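Local coordinates for 3-oxosteroid 1-dehydrogenase (Sterolibacterium denitrificans, PDB 7P18), which probably catalyses the FAD-dependent 1,2-dehydrogenation of 3-oxosteroids, giving 3-oxo-Delta(1)-steroids and passing the electrons to an acceptor, at residues 285-289 against 290-294; 364-367 against 368-372. One frame throughout, in Å; residues are numbered along the deposited sequence.

Contact 1. Residues 285-289 against 290-294; sequences PKPTN and AAWSA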
loop_
_atom_site.group_PDB
_atom_site.type_symbol
_atom_site.label_atom_id
_atom_site.label_comp_id
_atom_site.label_asym_id
_atom_site.label_seq_id
_atom_site.Cartn_x
_atom_site.Cartn_y
_atom_site.Cartn_z
ATOM N N PRO A 285 -5.951 -17.891 2.110
ATOM C CA PRO A 285 -6.775 -18.715 1.250
ATOM C C PRO A 285 -5.987 -19.187 0.027
ATOM O O PRO A 285 -5.091 -18.538 -0.454
ATOM C CB PRO A 285 -7.997 -17.868 0.874
ATOM C CG PRO A 285 -7.533 -16.441 1.125
ATOM C CD PRO A 285 -6.528 -16.544 2.276
ATOM N N LYS A 286 -6.271 -20.431 -0.380
ATOM C CA LYS A 286 -5.706 -21.011 -1.620
ATOM C C LYS A 286 -6.670 -20.715 -2.760
ATOM O O LYS A 286 -7.878 -20.693 -2.558
ATOM C CB LYS A 286 -5.469 -22.522 -1.443
ATOM C CG LYS A 286 -4.067 -22.871 -0.988
ATOM C CD LYS A 286 -3.677 -22.340 0.375
ATOM C CE LYS A 286 -4.552 -22.857 1.495
ATOM N NZ LYS A 286 -4.073 -22.339 2.796
ATOM N N PRO A 287 -6.192 -20.571 -4.016
ATOM C CA PRO A 287 -4.769 -20.640 -4.328
ATOM C C PRO A 287 -4.031 -19.375 -3.902
ATOM O O PRO A 287 -4.618 -18.321 -3.912
ATOM C CB PRO A 287 -4.721 -20.705 -5.860
ATOM C CG PRO A 287 -6.035 -20.104 -6.292
ATOM C CD PRO A 287 -7.028 -20.419 -5.214
ATOM N N THR A 288 -2.750 -19.512 -3.601
ATOM C CA THR A 288 -1.903 -18.419 -3.079
ATOM C C THR A 288 -0.544 -18.542 -3.720
ATOM O O THR A 288 -0.059 -19.661 -3.865
ATOM C CB THR A 288 -1.873 -18.411 -1.550
ATOM O OG1 THR A 288 -1.356 -17.163 -1.064
ATOM C CG2 THR A 288 -1.054 -19.539 -0.963
ATOM N N ASN A 289 0.035 -17.425 -4.112
ATOM C CA ASN A 289 1.362 -17.398 -4.734
ATOM C C ASN A 289 2.050 -16.090 -4.420
ATOM O O ASN A 289 1.491 -15.024 -4.768
ATOM C CB ASN A 289 1.232 -17.668 -6.232
ATOM C CG ASN A 289 2.547 -18.093 -6.824
ATOM O OD1 ASN A 289 3.573 -17.549 -6.497
ATOM N ND2 ASN A 289 2.508 -19.086 -7.703
ATOM N N ALA A 290 3.224 -16.175 -3.787
ATOM C CA ALA A 290 4.054 -15.010 -3.474
ATOM C C ALA A 290 4.368 -14.226 -4.762
ATOM O O ALA A 290 4.514 -13.009 -4.669
ATOM C CB ALA A 290 5.305 -15.432 -2.753
ATOM N N ALA A 291 4.478 -14.891 -5.927
ATOM C CA ALA A 291 4.835 -14.223 -7.199
ATOM C C ALA A 291 3.790 -13.154 -7.540
ATOM O O ALA A 291 4.109 -12.259 -8.299
ATOM C CB ALA A 291 4.907 -15.251 -8.331
ATOM N N TRP A 292 2.561 -13.282 -7.036
ATOM C CA TRP A 292 1.470 -12.340 -7.390
ATOM C C TRP A 292 1.597 -11.034 -6.588
ATOM O O TRP A 292 0.865 -10.068 -6.918
ATOM C CB TRP A 292 0.120 -12.976 -7.168
ATOM C CG TRP A 292 -0.107 -14.223 -7.951
ATOM C CD1 TRP A 292 0.575 -14.644 -9.054
ATOM C CD2 TRP A 292 -1.062 -15.232 -7.639
ATOM N NE1 TRP A 292 0.089 -15.847 -9.453
ATOM C CE2 TRP A 292 -0.890 -16.252 -8.609
ATOM C CE3 TRP A 292 -2.010 -15.424 -6.623
ATOM C CZ2 TRP A 292 -1.677 -17.384 -8.616
ATOM C CZ3 TRP A 292 -2.806 -16.540 -6.659
ATOM C CH2 TRP A 292 -2.636 -17.509 -7.629
ATOM N N SER A 293 2.484 -10.985 -5.599
ATOM C CA SER A 293 2.633 -9.811 -4.719
ATOM C C SER A 293 3.220 -8.641 -5.502
ATOM O O SER A 293 4.014 -8.877 -6.419
ATOM C CB SER A 293 3.457 -10.145 -3.494
ATOM O OG SER A 293 3.438 -9.052 -2.556
ATOM N N ALA A 294 2.876 -7.413 -5.075
ATOM C CA ALA A 294 3.392 -6.130 -5.587
ATOM C C ALA A 294 4.529 -5.612 -4.703
ATOM O O ALA A 294 5.050 -4.568 -4.992
ATOM C CB ALA A 294 2.255 -5.135 -5.643
#

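Contact 2. Residues 364-367 against 368-372; sequences LEFG and AAMYE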
loop_
_atom_site.group_PDB
_atom_site.type_symbol
_atom_site.label_atom_id
_atom_site.label_comp_id
_atom_site.label_asym_id
_atom_site.label_seq_id
_atom_site.Cartn_x
_atom_site.Cartn_y
_atom_site.Cartn_z
ATOM N N LEU A 364 -8.989 -3.989 -1.806
ATOM C CA LEU A 364 -9.132 -5.058 -0.779
ATOM C C LEU A 364 -10.352 -5.920 -1.064
ATOM O O LEU A 364 -10.238 -7.173 -1.127
ATOM C CB LEU A 364 -9.223 -4.432 0.617
ATOM C CG LEU A 364 -9.403 -5.418 1.758
ATOM C CD1 LEU A 364 -8.168 -6.256 1.983
ATOM C CD2 LEU A 364 -9.749 -4.693 3.056
ATOM N N GLU A 365 -11.503 -5.291 -1.275
ATOM C CA GLU A 365 -12.775 -6.001 -1.517
ATOM C C GLU A 365 -12.726 -6.693 -2.877
ATOM O O GLU A 365 -13.359 -7.752 -2.997
ATOM C CB GLU A 365 -13.947 -5.034 -1.392
ATOM C CG GLU A 365 -14.325 -4.798 0.078
ATOM C CD GLU A 365 -13.442 -3.845 0.832
ATOM O OE1 GLU A 365 -12.789 -3.032 0.155
ATOM O OE2 GLU A 365 -13.402 -3.936 2.105
ATOM N N PHE A 366 -12.017 -6.110 -3.853
ATOM C CA PHE A 366 -11.853 -6.731 -5.194
ATOM C C PHE A 366 -11.157 -8.100 -5.040
ATOM O O PHE A 366 -11.678 -9.096 -5.545
ATOM C CB PHE A 366 -11.126 -5.753 -6.106
ATOM C CG PHE A 366 -11.069 -6.200 -7.547
ATOM C CD1 PHE A 366 -10.204 -7.215 -7.909
ATOM C CD2 PHE A 366 -11.799 -5.538 -8.535
ATOM C CE1 PHE A 366 -10.136 -7.645 -9.216
ATOM C CE2 PHE A 366 -11.699 -5.939 -9.855
ATOM C CZ PHE A 366 -10.851 -6.988 -10.196
ATOM N N GLY A 367 -9.994 -8.156 -4.377
ATOM C CA GLY A 367 -9.285 -9.414 -4.056
ATOM C C GLY A 367 -10.192 -10.402 -3.342
ATOM O O GLY A 367 -10.287 -11.589 -3.784
ATOM N N ALA A 368 -10.903 -9.963 -2.309
ATOM C CA ALA A 368 -11.806 -10.845 -1.546
ATOM C C ALA A 368 -12.877 -11.417 -2.472
ATOM O O ALA A 368 -13.200 -12.604 -2.329
ATOM C CB ALA A 368 -12.430 -10.111 -0.391
ATOM N N ALA A 369 -13.390 -10.625 -3.414
ATOM C CA ALA A 369 -14.459 -11.047 -4.330
ATOM C C ALA A 369 -13.895 -12.071 -5.322
ATOM O O ALA A 369 -14.690 -12.914 -5.755
ATOM C CB ALA A 369 -15.058 -9.860 -5.057
ATOM N N MET A 370 -12.629 -11.962 -5.713
ATOM C CA MET A 370 -11.990 -12.977 -6.626
ATOM C C MET A 370 -12.043 -14.349 -5.922
ATOM O O MET A 370 -12.509 -15.334 -6.526
ATOM C CB MET A 370 -10.550 -12.611 -6.966
ATOM C CG MET A 370 -10.416 -11.380 -7.857
ATOM S SD MET A 370 -8.763 -10.879 -8.111
ATOM C CE MET A 370 -8.067 -12.248 -9.043
ATOM N N TYR A 371 -11.671 -14.397 -4.649
ATOM C CA TYR A 371 -11.700 -15.663 -3.856
ATOM C C TYR A 371 -13.139 -16.118 -3.691
ATOM O O TYR A 371 -13.430 -17.330 -3.805
ATOM C CB TYR A 371 -10.939 -15.524 -2.540
ATOM C CG TYR A 371 -9.445 -15.634 -2.670
ATOM C CD1 TYR A 371 -8.826 -16.858 -2.919
ATOM C CD2 TYR A 371 -8.632 -14.516 -2.612
ATOM C CE1 TYR A 371 -7.449 -16.958 -3.046
ATOM C CE2 TYR A 371 -7.261 -14.597 -2.719
ATOM C CZ TYR A 371 -6.665 -15.824 -2.981
ATOM O OH TYR A 371 -5.321 -15.877 -3.073
ATOM N N GLU A 372 -14.058 -15.203 -3.430
ATOM C CA GLU A 372 -15.474 -15.567 -3.208
ATOM C C GLU A 372 -16.036 -16.176 -4.492
ATOM O O GLU A 372 -16.703 -17.252 -4.414
ATOM C CB GLU A 372 -16.294 -14.362 -2.748
ATOM C CG GLU A 372 -17.660 -14.726 -2.223
ATOM C CD GLU A 372 -18.736 -15.032 -3.248
ATOM O OE1 GLU A 372 -18.571 -14.617 -4.440
ATOM O OE2 GLU A 372 -19.747 -15.699 -2.856
#

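Contact 1. Residues 285-289 against 290-294
N289 lies with its CB directly over the indole of W292, and the same residue bonds through both of its oxygens to the backbone of the turn that follows. CB stands 3.6 Å from the centroid of the six-membered ring of W292, only 17° off the ring normal, a CH-pi contact in which the aliphatic root of the asparagine covers one face of the ring. With CG anti to the backbone N (chi1 -161°), the amide of N289 leads away from the ring toward A291, where OD1 accepts a hydrogen bond from A291 N at 2.9 Å; the donor is tilted from the carbonyl plane. That bond closes an Asx turn. Main-chain N289 O accepts W292 N at 3.1 Å, the nitrogen well above the carbonyl plane; this i to i+3 bond folds the chain back and sets the indole against CB of N289.

The six-membered end of the indole reaches further back along the chain. At the ring edge W292 CZ3 comes to 3.7 Å from P287 O, and CH2 lies 4.2 Å from P287 CB, on the proline that follows a cis peptide bond. Beyond these segments, V381 packs on both P287 and W292. Q277 of helix 277-283 binds the backbone on both sides of N289, through T288 O and A290 N.

S293 N bonds to A290 O at 3.0 Å, a second i to i+3 bond after that of W292 N to N289 O. The whole is an Asx turn opening a short 3-10 segment, 290-292, in a surface loop that runs inward to A294 in the FAD pocket.

Contact 2. Residues 364-367 against 368-372
The N-terminal half of helix 363-377 carries a Met-aromatic contact between F366 and M370, one turn apart. The sulfur approaches the ring at its edge, near the ring plane: M370 SD is 4.9 Å from the centroid of F366, 75° off the normal, and 3.7 Å from CE1. F366 CG lies anti to the backbone N (chi1 -172°), while M370 CG lies beside its own backbone N, and in this pairing SD and CG of M370 come to the CD1-CE1 edge of the ring.

Beneath them the main chain is regularly wound. M370 N donates to F366 O at 3.0 Å, joining by backbone the same two residues that meet through ring and sulfur, and the bonds from A368 N to L364 O and A369 N to E365 O run alongside. Y371 N reaches G367 O at 3.2 Å, and Y371 CD2 lies 3.6 Å from that oxygen.

F366 also packs on V491 of strand 486-502 and P324 of strand 320-326, and M370 on A493 of strand 486-502. Shortening F366 to an alanine would probably leave the M370 sulfur without its aromatic neighbour and open a gap toward V491 and P324. On another side E365 bonds through OE2 to Y119 OH. This is the i to i+4 Met-aromatic pairing of an alpha helix, here on the side that packs against an antiparallel sheet.

Overall arrangement
Contact 1 comes first along the chain, in the loop between helices 277-283 and 302-309; contact 2 follows within helix 363-377, which lies against the antiparallel sheet that includes strands 320-326 and 486-502. Their centres are 13 Å apart. They touch directly: Y371 OH approaches P287 O at 2.7 Å, a probable hydrogen bond that ties the loop to the helix. One end of each comes near the bound ligands. Residues 290-294 end at the FAD, which A294 touches, whereas L364, at the start of 364-367, packs on Y536 of the steroid pocket. Loop and helix thus pack together, with one end of each close to the FAD and steroid pockets.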